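PDB 3KN3: putative periplasmic protein from Wolinella succinogenes, which probably acts as a periplasmic substrate-binding protein of the kind that serves ABC transporters, and can bind glutathione. Local coordinates for residues A27-K30 and V34-K37; P92-K97 and K166-T171; F74-T79 and A216-A221; E132-K135 and I141-K144. All blocks are in the same frame, centred on the assembly; numbering follows the deposited sequence.

Contact 1. Residues A27-K30 and V34-K37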
loop_
_atom_site.group_PDB
_atom_site.type_symbol
_atom_site.label_atom_id
_atom_site.label_comp_id
_atom_site.label_asym_id
_atom_site.label_seq_id
_atom_site.Cartn_x
_atom_site.Cartn_y
_atom_site.Cartn_z
ATOM N N ALA A 27 -0.022 3.359 20.559
ATOM C CA ALA A 27 -0.754 4.620 20.632
ATOM C C ALA A 27 -2.216 4.402 21.035
ATOM O O ALA A 27 -2.785 5.203 21.773
ATOM C CB ALA A 27 -0.669 5.366 19.317
ATOM N N TYR A 28 -2.816 3.318 20.552
ATOM C CA TYR A 28 -4.214 3.030 20.859
ATOM C C TYR A 28 -4.365 2.602 22.324
ATOM O O TYR A 28 -5.298 3.019 23.017
ATOM C CB TYR A 28 -4.768 1.957 19.911
ATOM C CG TYR A 28 -6.265 1.742 20.023
ATOM C CD1 TYR A 28 -7.150 2.804 19.849
ATOM C CD2 TYR A 28 -6.795 0.485 20.291
ATOM C CE1 TYR A 28 -8.512 2.626 19.958
ATOM C CE2 TYR A 28 -8.167 0.298 20.391
ATOM C CZ TYR A 28 -9.021 1.386 20.219
ATOM O OH TYR A 28 -10.384 1.223 20.318
ATOM N N LYS A 29 -3.432 1.774 22.781
ATOM C CA LYS A 29 -3.414 1.312 24.156
ATOM C C LYS A 29 -3.328 2.500 25.102
ATOM O O LYS A 29 -3.983 2.530 26.131
ATOM C CB LYS A 29 -2.221 0.389 24.380
ATOM C CG LYS A 29 -2.181 -0.221 25.769
ATOM C CD LYS A 29 -3.481 -0.943 26.073
ATOM C CE LYS A 29 -3.530 -1.376 27.519
ATOM N NZ LYS A 29 -2.464 -2.357 27.802
ATOM N N LYS A 30 -2.515 3.483 24.726
ATOM C CA LYS A 30 -2.337 4.703 25.501
ATOM C C LYS A 30 -3.599 5.571 25.563
ATOM O O LYS A 30 -3.924 6.121 26.610
ATOM C CB LYS A 30 -1.165 5.511 24.938
ATOM C CG LYS A 30 -1.163 6.992 25.297
ATOM C CD LYS A 30 0.228 7.449 25.707
ATOM C CE LYS A 30 0.476 7.150 27.187
ATOM N NZ LYS A 30 1.907 6.848 27.502
ATOM N N VAL A 34 -7.185 -0.230 25.388
ATOM C CA VAL A 34 -7.440 -1.465 24.648
ATOM C C VAL A 34 -6.186 -2.024 23.969
ATOM O O VAL A 34 -5.443 -1.283 23.323
ATOM C CB VAL A 34 -8.496 -1.269 23.553
ATOM C CG1 VAL A 34 -8.582 -2.520 22.656
ATOM C CG2 VAL A 34 -9.858 -0.897 24.147
ATOM N N ASP A 35 -5.968 -3.332 24.108
ATOM C CA ASP A 35 -4.895 -4.016 23.391
ATOM C C ASP A 35 -5.316 -4.565 22.024
ATOM O O ASP A 35 -6.237 -5.368 21.912
ATOM C CB ASP A 35 -4.323 -5.160 24.223
ATOM C CG ASP A 35 -3.428 -4.680 25.339
ATOM O OD1 ASP A 35 -2.670 -3.715 25.116
ATOM O OD2 ASP A 35 -3.481 -5.280 26.438
ATOM N N LEU A 36 -4.603 -4.133 20.996
ATOM C CA LEU A 36 -4.732 -4.676 19.655
ATOM C C LEU A 36 -4.042 -6.040 19.541
ATOM O O LEU A 36 -2.856 -6.181 19.827
ATOM C CB LEU A 36 -4.091 -3.709 18.668
ATOM C CG LEU A 36 -4.847 -3.496 17.364
ATOM C CD1 LEU A 36 -6.278 -3.108 17.687
ATOM C CD2 LEU A 36 -4.145 -2.429 16.525
ATOM N N LYS A 37 -4.795 -7.047 19.128
ATOM C CA LYS A 37 -4.229 -8.371 18.921
ATOM C C LYS A 37 -4.503 -8.780 17.474
ATOM O O LYS A 37 -5.650 -8.782 17.020
ATOM C CB LYS A 37 -4.828 -9.388 19.907
ATOM C CG LYS A 37 -4.461 -9.182 21.384
ATOM C CD LYS A 37 -2.993 -9.531 21.688
ATOM C CE LYS A 37 -2.643 -11.017 21.432
ATOM N NZ LYS A 37 -2.830 -11.890 22.645
#
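The return from helix 20-32 into strand 35-41 is packed by Tyr28 and Lys29, near the end of the helix, against Val34, Asp35 and Leu36. Tyr28 runs alongside Val34, the two side chains heading in one direction, and its ring meets the valine obliquely: Tyr28 CE2 lies 3.5 Å from Val34 CB and touches CG1 too. Further along the strand, Leu36 reaches the same ring more loosely, with Leu36 CD1 4.5 Å from Tyr28 CD2. Strands 6-12 and 35-41 run parallel as neighbours, joined by helices 13-18 and 20-32 in a beta-alpha-beta crossover, and the contact fastens the end of the second helix to the second strand. Phe224 and Trp227 of helix 218-229 also meet the tyrosine ring, which is buried. On the more exposed flank, Lys29 leaves the helix with CG anti to the backbone N (chi1 -176°), bends at chi2 and chi4, and passes the Val34 carbonyl, its CD 3.4 Å from Val34 O. The lysine side chain ends in a salt bridge: Lys29 NZ is 3.0 Å from Asp35 OD1, which it meets on the syn side, 31° out of the carboxylate plane. A weak second bond joins Lys29 NZ to Asp35 OD2 at 3.4 Å.

Contact 2. Residues P92-K97 and K166-T171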
loop_
_atom_site.group_PDB
_atom_site.type_symbol
_atom_site.label_atom_id
_atom_site.label_comp_id
_atom_site.label_asym_id
_atom_site.label_seq_id
_atom_site.Cartn_x
_atom_site.Cartn_y
_atom_site.Cartn_z
ATOM N N PRO A 92 20.270 9.220 -10.768
ATOM C CA PRO A 92 20.195 10.670 -10.541
ATOM C C PRO A 92 19.935 11.489 -11.809
ATOM O O PRO A 92 19.265 12.523 -11.723
ATOM C CB PRO A 92 21.562 10.996 -9.944
ATOM C CG PRO A 92 21.977 9.720 -9.257
ATOM C CD PRO A 92 21.469 8.621 -10.153
ATOM N N SER A 93 20.433 11.034 -12.958
ATOM C CA SER A 93 20.106 11.678 -14.235
ATOM C C SER A 93 18.667 12.168 -14.272
ATOM O O SER A 93 18.393 13.314 -14.621
ATOM C CB SER A 93 20.289 10.705 -15.398
ATOM O OG SER A 93 21.541 10.055 -15.357
ATOM N N PHE A 94 17.750 11.291 -13.888
ATOM C CA PHE A 94 16.330 11.514 -14.125
ATOM C C PHE A 94 15.623 12.584 -13.286
ATOM O O PHE A 94 14.558 13.061 -13.687
ATOM C CB PHE A 94 15.564 10.196 -13.994
ATOM C CG PHE A 94 15.816 9.239 -15.110
ATOM C CD1 PHE A 94 16.689 8.173 -14.943
ATOM C CD2 PHE A 94 15.182 9.403 -16.328
ATOM C CE1 PHE A 94 16.925 7.278 -15.978
ATOM C CE2 PHE A 94 15.406 8.524 -17.367
ATOM C CZ PHE A 94 16.286 7.451 -17.193
ATOM N N LYS A 95 16.174 12.955 -12.133
ATOM C CA LYS A 95 15.415 13.830 -11.232
ATOM C C LYS A 95 15.063 15.175 -11.860
ATOM O O LYS A 95 13.888 15.561 -11.879
ATOM C CB LYS A 95 16.087 14.004 -9.869
ATOM C CG LYS A 95 17.544 14.365 -9.919
ATOM C CD LYS A 95 18.057 14.622 -8.506
ATOM C CE LYS A 95 18.445 13.338 -7.785
ATOM N NZ LYS A 95 18.830 13.603 -6.363
ATOM N N GLN A 96 16.068 15.871 -12.384
ATOM C CA GLN A 96 15.837 17.103 -13.136
ATOM C C GLN A 96 14.772 16.939 -14.212
ATOM O O GLN A 96 13.933 17.811 -14.402
ATOM C CB GLN A 96 17.136 17.608 -13.768
ATOM C CG GLN A 96 18.049 18.272 -12.780
ATOM C CD GLN A 96 17.282 19.181 -11.846
ATOM O OE1 GLN A 96 17.203 18.924 -10.645
ATOM N NE2 GLN A 96 16.684 20.233 -12.397
ATOM N N LYS A 97 14.801 15.802 -14.893
ATOM C CA LYS A 97 13.897 15.523 -16.008
ATOM C C LYS A 97 12.402 15.765 -15.740
ATOM O O LYS A 97 11.680 16.229 -16.628
ATOM C CB LYS A 97 14.100 14.081 -16.481
ATOM C CG LYS A 97 13.513 13.797 -17.846
ATOM C CD LYS A 97 13.781 12.356 -18.236
ATOM C CE LYS A 97 13.632 12.148 -19.731
ATOM N NZ LYS A 97 14.671 12.878 -20.505
ATOM N N LYS A 166 19.414 0.978 -16.659
ATOM C CA LYS A 166 19.509 2.433 -16.714
ATOM C C LYS A 166 18.132 3.070 -16.934
ATOM O O LYS A 166 18.006 4.087 -17.616
ATOM C CB LYS A 166 20.495 2.857 -17.810
ATOM C CG LYS A 166 21.729 1.962 -17.903
ATOM C CD LYS A 166 22.965 2.611 -17.310
ATOM C CE LYS A 166 23.394 3.826 -18.136
ATOM N NZ LYS A 166 24.620 4.497 -17.603
ATOM N N GLY A 167 17.114 2.456 -16.338
ATOM C CA GLY A 167 15.740 2.886 -16.485
ATOM C C GLY A 167 15.036 3.156 -15.167
ATOM O O GLY A 167 15.675 3.349 -14.131
ATOM N N LEU A 168 13.706 3.150 -15.210
ATOM C CA LEU A 168 12.881 3.600 -14.094
ATOM C C LEU A 168 11.996 2.499 -13.544
ATOM O O LEU A 168 11.699 1.520 -14.237
ATOM C CB LEU A 168 11.964 4.731 -14.562
ATOM C CG LEU A 168 12.623 5.957 -15.167
ATOM C CD1 LEU A 168 11.579 6.906 -15.720
ATOM C CD2 LEU A 168 13.478 6.622 -14.112
ATOM N N THR A 169 11.549 2.675 -12.306
ATOM C CA THR A 169 10.505 1.809 -11.782
ATOM C C THR A 169 9.661 2.446 -10.667
ATOM O O THR A 169 9.992 3.503 -10.121
ATOM C CB THR A 169 11.074 0.440 -11.308
ATOM O OG1 THR A 169 10.000 -0.495 -11.150
ATOM C CG2 THR A 169 11.818 0.598 -9.985
ATOM N N LEU A 170 8.563 1.775 -10.332
ATOM C CA LEU A 170 7.680 2.217 -9.270
ATOM C C LEU A 170 7.766 1.286 -8.059
ATOM O O LEU A 170 7.559 0.076 -8.171
ATOM C CB LEU A 170 6.253 2.261 -9.784
ATOM C CG LEU A 170 5.176 2.642 -8.778
ATOM C CD1 LEU A 170 4.045 3.396 -9.486
ATOM C CD2 LEU A 170 4.657 1.413 -8.037
ATOM N N THR A 171 8.060 1.853 -6.897
ATOM C CA THR A 171 8.188 1.035 -5.700
ATOM C C THR A 171 7.578 1.731 -4.501
ATOM O O THR A 171 7.476 2.956 -4.460
ATOM C CB THR A 171 9.654 0.715 -5.380
ATOM O OG1 THR A 171 9.716 -0.029 -4.161
ATOM C CG2 THR A 171 10.456 1.999 -5.209
#
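Phe94 and Leu168 make the apolar part of this contact, through a single methyl set over an aromatic face. Leu168 CD2 stands 3.7 Å from the centroid of the Phe94 ring and only 15° off its normal, a CH-pi contact. The methyl is displaced somewhat toward the side of the ring nearest the backbone, its shortest approach being 3.6 Å from Leu168 CD2 to Phe94 CG. Phe94 reaches across because its CG lies anti to its own carbonyl carbon (chi1 -71°), turning the ring from helix 93-98 toward the start of strand 168-172. In this five-stranded sheet, helix 93-98 follows strand 86-90, whose antiparallel neighbours are strands 168-172 and 190-193. Phe94 touches both flanking strands, Leu168 on one and Val192 on the other. The polar part is slight. Lys166 O lies in the ring plane at the edge, 3.7 Å from Phe94 CE1 and nearly as close to CZ, and no hydrogen bond joins the segments. That carbonyl belongs to the C-prime residue of a Schellman motif ending helix 155-164, in which Gly167 N bonds to Ala162 O and Lys166 N to Glu163 O.

Contact 3. Residues F74-T79 and A216-A221. With ACY (acetic acid), chain F.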
loop_
_atom_site.group_PDB
_atom_site.type_symbol
_atom_site.label_atom_id
_atom_site.label_comp_id
_atom_site.label_asym_id
_atom_site.label_seq_id
_atom_site.Cartn_x
_atom_site.Cartn_y
_atom_site.Cartn_z
ATOM N N PHE A 74 -20.023 -8.826 4.243
ATOM C CA PHE A 74 -19.088 -9.374 5.212
ATOM C C PHE A 74 -18.483 -8.288 6.085
ATOM O O PHE A 74 -18.371 -8.461 7.297
ATOM C CB PHE A 74 -17.997 -10.214 4.517
ATOM C CG PHE A 74 -18.537 -11.422 3.811
ATOM C CD1 PHE A 74 -19.794 -11.913 4.127
ATOM C CD2 PHE A 74 -17.795 -12.071 2.845
ATOM C CE1 PHE A 74 -20.305 -13.028 3.481
ATOM C CE2 PHE A 74 -18.292 -13.184 2.194
ATOM C CZ PHE A 74 -19.548 -13.664 2.512
ATOM N N GLY A 75 -18.104 -7.168 5.476
ATOM C CA GLY A 75 -17.536 -6.066 6.228
ATOM C C GLY A 75 -18.334 -4.788 6.077
ATOM O O GLY A 75 -19.006 -4.579 5.067
ATOM N N ILE A 76 -18.266 -3.933 7.089
ATOM C CA ILE A 76 -18.878 -2.611 7.027
ATOM C C ILE A 76 -17.870 -1.582 7.504
ATOM O O ILE A 76 -16.823 -1.938 8.041
ATOM C CB ILE A 76 -20.114 -2.521 7.915
ATOM C CG1 ILE A 76 -19.746 -2.749 9.379
ATOM C CG2 ILE A 76 -21.176 -3.527 7.480
ATOM C CD1 ILE A 76 -20.949 -2.647 10.326
ATOM N N ASP A 77 -18.183 -0.309 7.279
ATOM C CA ASP A 77 -17.398 0.815 7.801
ATOM C C ASP A 77 -15.978 0.857 7.260
ATOM O O ASP A 77 -15.041 1.256 7.955
ATOM C CB ASP A 77 -17.399 0.811 9.329
ATOM C CG ASP A 77 -18.794 0.961 9.907
ATOM O OD1 ASP A 77 -19.015 0.543 11.063
ATOM O OD2 ASP A 77 -19.680 1.486 9.201
ATOM N N ARG A 78 -15.835 0.452 6.005
ATOM C CA ARG A 78 -14.551 0.489 5.314
ATOM C C ARG A 78 -13.893 1.863 5.494
ATOM O O ARG A 78 -14.495 2.892 5.217
ATOM C CB ARG A 78 -14.761 0.107 3.840
ATOM C CG ARG A 78 -13.856 0.788 2.843
ATOM C CD ARG A 78 -12.538 0.063 2.659
ATOM N NE ARG A 78 -12.277 -0.218 1.251
ATOM C CZ ARG A 78 -11.667 0.620 0.419
ATOM N NH1 ARG A 78 -11.251 1.808 0.843
ATOM N NH2 ARG A 78 -11.477 0.268 -0.840
ATOM N N THR A 79 -12.658 1.859 5.981
ATOM C CA THR A 79 -11.982 3.063 6.445
ATOM C C THR A 79 -10.497 3.012 6.063
ATOM O O THR A 79 -9.750 2.193 6.584
ATOM C CB THR A 79 -12.107 3.175 7.994
ATOM O OG1 THR A 79 -13.476 3.401 8.364
ATOM C CG2 THR A 79 -11.214 4.281 8.561
ATOM N N ALA A 216 -19.246 -10.824 17.603
ATOM C CA ALA A 216 -18.122 -9.949 17.333
ATOM C C ALA A 216 -18.243 -8.714 18.231
ATOM O O ALA A 216 -19.337 -8.248 18.510
ATOM C CB ALA A 216 -18.105 -9.551 15.876
ATOM N N ASP A 217 -17.118 -8.209 18.704
ATOM C CA ASP A 217 -17.115 -6.983 19.481
ATOM C C ASP A 217 -17.217 -5.789 18.520
ATOM O O ASP A 217 -16.223 -5.154 18.188
ATOM C CB ASP A 217 -15.846 -6.914 20.350
ATOM C CG ASP A 217 -15.839 -5.721 21.277
ATOM O OD1 ASP A 217 -16.815 -4.951 21.227
ATOM O OD2 ASP A 217 -14.870 -5.554 22.053
ATOM N N TYR A 218 -18.423 -5.495 18.058
ATOM C CA TYR A 218 -18.584 -4.425 17.084
ATOM C C TYR A 218 -18.356 -3.063 17.734
ATOM O O TYR A 218 -17.870 -2.127 17.083
ATOM C CB TYR A 218 -19.953 -4.468 16.418
ATOM C CG TYR A 218 -20.201 -3.248 15.556
ATOM C CD1 TYR A 218 -19.450 -3.016 14.410
ATOM C CD2 TYR A 218 -21.182 -2.320 15.897
ATOM C CE1 TYR A 218 -19.673 -1.892 13.629
ATOM C CE2 TYR A 218 -21.416 -1.198 15.120
ATOM C CZ TYR A 218 -20.663 -0.983 13.995
ATOM O OH TYR A 218 -20.900 0.145 13.237
ATOM N N LYS A 219 -18.703 -2.965 19.016
ATOM C CA LYS A 219 -18.390 -1.775 19.780
ATOM C C LYS A 219 -16.897 -1.492 19.740
ATOM O O LYS A 219 -16.477 -0.395 19.361
ATOM C CB LYS A 219 -18.886 -1.911 21.214
ATOM C CG LYS A 219 -20.369 -1.621 21.320
ATOM C CD LYS A 219 -20.897 -1.771 22.734
ATOM C CE LYS A 219 -22.392 -1.401 22.798
ATOM N NZ LYS A 219 -22.869 -1.485 24.200
ATOM N N GLY A 220 -16.103 -2.499 20.101
ATOM C CA GLY A 220 -14.664 -2.377 20.065
ATOM C C GLY A 220 -14.184 -1.987 18.678
ATOM O O GLY A 220 -13.287 -1.164 18.537
ATOM N N ALA A 221 -14.787 -2.575 17.651
ATOM C CA ALA A 221 -14.407 -2.275 16.276
ATOM C C ALA A 221 -14.686 -0.816 15.906
ATOM O O ALA A 221 -13.818 -0.110 15.372
ATOM C CB ALA A 221 -15.118 -3.232 15.307
HETATM C C ACY F . -9.575 4.648 -1.044
HETATM O O ACY F . -9.621 5.869 -0.747
HETATM O OXT ACY F . -10.562 3.985 -1.436
HETATM C CH3 ACY F . -8.268 3.921 -0.921
#
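Tyr218, in the first turn of helix 218-229, meets Ile76 and Asp77 in a small surface contact whose close part lies at the far end of the tyrosine ring. Its hydroxyl donates to the aspartate, with Tyr218 OH 2.9 Å from Asp77 OD1. The oxygen offers its syn lone pair and sits in the plane of the ring at the edge, while the carboxylate plane is turned 35° from that of the ring. Next to this bond the isoleucine methyl packs obliquely on the ring, Ile76 CD1 being 3.6 Å from Tyr218 CE1. The tyrosine can reach both because CG is anti to the backbone N (chi1 172°), which sends the ring from the helix toward the strands. Strands 75-76 and 78-82 both pair antiparallel with strand 202-208, and the chain turns a corner between them at Asp77, where the helix start meets it. The corner is braced from within: Thr79 OG1 gives a 2.7 Å bond to Asp77 O, from above the carbonyl plane. On the helix side, Asp217 is the N-cap, its OD1 accepting from Gly220 N at 2.8 Å. Away from this cluster the contact is loose: the nearest CA atoms, those of Asp77 and Ala221, are 9.5 Å apart, and side chains alone bridge the gap. Arg78 makes no contact with residues 216-221 and turns instead to Glu66, forming a salt bridge through NE, while Arg78 NH1 donates to OXT of a bound acetic acid molecule, probably from the crystallisation liquor, at 3.2 Å and an N-H...O angle of 158°.

Contact 4. Residues E132-K135 and I141-K144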
loop_
_atom_site.group_PDB
_atom_site.type_symbol
_atom_site.label_atom_id
_atom_site.label_comp_id
_atom_site.label_asym_id
_atom_site.label_seq_id
_atom_site.Cartn_x
_atom_site.Cartn_y
_atom_site.Cartn_z
ATOM N N GLU A 132 -2.671 0.503 -12.487
ATOM C CA GLU A 132 -3.670 1.545 -12.294
ATOM C C GLU A 132 -3.108 2.923 -12.651
ATOM O O GLU A 132 -3.779 3.735 -13.287
ATOM C CB GLU A 132 -4.189 1.537 -10.859
ATOM C CG GLU A 132 -5.692 1.302 -10.737
ATOM C CD GLU A 132 -6.543 2.490 -11.208
ATOM O OE1 GLU A 132 -7.534 2.815 -10.513
ATOM O OE2 GLU A 132 -6.236 3.095 -12.263
ATOM N N VAL A 133 -1.873 3.186 -12.247
ATOM C CA VAL A 133 -1.271 4.480 -12.540
ATOM C C VAL A 133 -1.128 4.768 -14.050
ATOM O O VAL A 133 -1.405 5.898 -14.482
ATOM C CB VAL A 133 0.069 4.643 -11.811
ATOM C CG1 VAL A 133 0.704 5.987 -12.150
ATOM C CG2 VAL A 133 -0.132 4.488 -10.294
ATOM N N TRP A 134 -0.697 3.766 -14.837
ATOM C CA TRP A 134 -0.570 3.908 -16.300
ATOM C C TRP A 134 -1.929 4.145 -16.940
ATOM O O TRP A 134 -2.069 4.941 -17.852
ATOM C CB TRP A 134 0.087 2.670 -16.960
ATOM C CG TRP A 134 1.561 2.627 -16.780
ATOM C CD1 TRP A 134 2.261 1.820 -15.933
ATOM C CD2 TRP A 134 2.530 3.454 -17.436
ATOM N NE1 TRP A 134 3.603 2.095 -16.017
ATOM C CE2 TRP A 134 3.795 3.091 -16.936
ATOM C CE3 TRP A 134 2.450 4.458 -18.401
ATOM C CZ2 TRP A 134 4.965 3.699 -17.367
ATOM C CZ3 TRP A 134 3.607 5.058 -18.827
ATOM C CH2 TRP A 134 4.850 4.682 -18.311
ATOM N N LYS A 135 -2.921 3.417 -16.457
ATOM C CA LYS A 135 -4.289 3.562 -16.923
ATOM C C LYS A 135 -4.787 4.997 -16.723
ATOM O O LYS A 135 -5.325 5.603 -17.647
ATOM C CB LYS A 135 -5.177 2.578 -16.165
ATOM C CG LYS A 135 -6.436 2.173 -16.873
ATOM C CD LYS A 135 -6.724 0.713 -16.569
ATOM C CE LYS A 135 -6.527 0.398 -15.082
ATOM N NZ LYS A 135 -6.669 -1.067 -14.792
ATOM N N ILE A 141 -2.478 0.544 -20.439
ATOM C CA ILE A 141 -1.217 0.000 -19.967
ATOM C C ILE A 141 -0.350 -0.284 -21.170
ATOM O O ILE A 141 -0.750 -1.023 -22.056
ATOM C CB ILE A 141 -1.430 -1.288 -19.218
ATOM C CG1 ILE A 141 -2.738 -1.214 -18.430
ATOM C CG2 ILE A 141 -0.213 -1.591 -18.353
ATOM C CD1 ILE A 141 -2.560 -1.081 -16.955
ATOM N N PRO A 142 0.839 0.316 -21.219
ATOM C CA PRO A 142 1.711 0.178 -22.396
ATOM C C PRO A 142 2.368 -1.214 -22.486
ATOM O O PRO A 142 3.536 -1.335 -22.844
ATOM C CB PRO A 142 2.765 1.262 -22.172
ATOM C CG PRO A 142 2.841 1.405 -20.669
ATOM C CD PRO A 142 1.454 1.111 -20.142
ATOM N N GLU A 143 1.594 -2.246 -22.169
ATOM C CA GLU A 143 2.042 -3.638 -22.181
ATOM C C GLU A 143 2.883 -4.102 -23.365
ATOM O O GLU A 143 3.628 -5.063 -23.235
ATOM C CB GLU A 143 0.836 -4.570 -22.073
ATOM C CG GLU A 143 0.633 -5.143 -20.690
ATOM C CD GLU A 143 -0.762 -5.711 -20.492
ATOM O OE1 GLU A 143 -1.284 -6.358 -21.422
ATOM O OE2 GLU A 143 -1.337 -5.509 -19.404
ATOM N N LYS A 144 2.760 -3.465 -24.519
ATOM C CA LYS A 144 3.420 -4.006 -25.703
ATOM C C LYS A 144 4.506 -3.107 -26.277
ATOM O O LYS A 144 5.017 -3.376 -27.363
ATOM C CB LYS A 144 2.383 -4.347 -26.778
ATOM C CG LYS A 144 1.181 -5.123 -26.237
ATOM C CD LYS A 144 0.344 -5.780 -27.336
ATOM C CE LYS A 144 -0.570 -4.787 -28.057
ATOM N NZ LYS A 144 -1.341 -5.434 -29.174
#
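Beside Pro142, which packs on Trp134, Glu143 forms a salt bridge through OE2 with Arg131 NH2, one turn back on the same helix as the tryptophan. The loop after helix 125-138 folds back along it. Pro142 carries the closest packing. The proline and tryptophan side chains cross at about a right angle, and the proline comes over one face of the indole, with Pro142 CD 3.7 Å from Trp134 CG. The neighbouring carbon, Pro142 CG, lies 4.0 Å from the centroid of the six-membered ring and 18° off its normal, a CH-pi contact. CD thus sits by the inner end of the indole and CG farther out, above CE3 and CD2. With Trp134 CG anti to its carbonyl carbon (chi1 -77°), the flat face is presented to the proline. Ile141 adds a looser touch at the root of the side chain, where Trp134 CB is 4.2 Å from Ile141 CA, and Ile141 CG2 lies 4.5 Å from Trp134 CB. The tryptophan belongs to the lobe built round the sheet containing strands 117-119 and 148-150: Phe117 and Tyr148 meet the indole edge-to-face, and Phe107 of helix 103-113 meets it with planes at about 35°. Ile141 and Pro142 also touch Tyr148, so helix, loop and strand share one aromatic cluster. With only carbon atoms meeting across it, the contact probably depends on shape and burial of apolar surface, together with the weak attraction of proline C-H groups for the electron-rich indole face.

How the contacts relate
Contacts 1 and 3 belong to one lobe of the periplasmic binding protein fold and both reach the mixed sheet that contains strands 35-41 and 202-208; their centres are 16 Å apart, and Tyr28 OH approaches Gly220 O at 4.2 Å. Contacts 2 and 4 lie in the other lobe, round the five-stranded sheet, with centres 18 Å apart and nearest atoms about 4 Å apart. Between contacts 1 and 2 the centres are 41 Å apart, on opposite sides of the chain's centre. Along the chain contact 1 closes first; contact 3 then encloses contact 2, which encloses contact 4. The first lobe is therefore completed by chain returning from the second, and residues of both line the glutathione site.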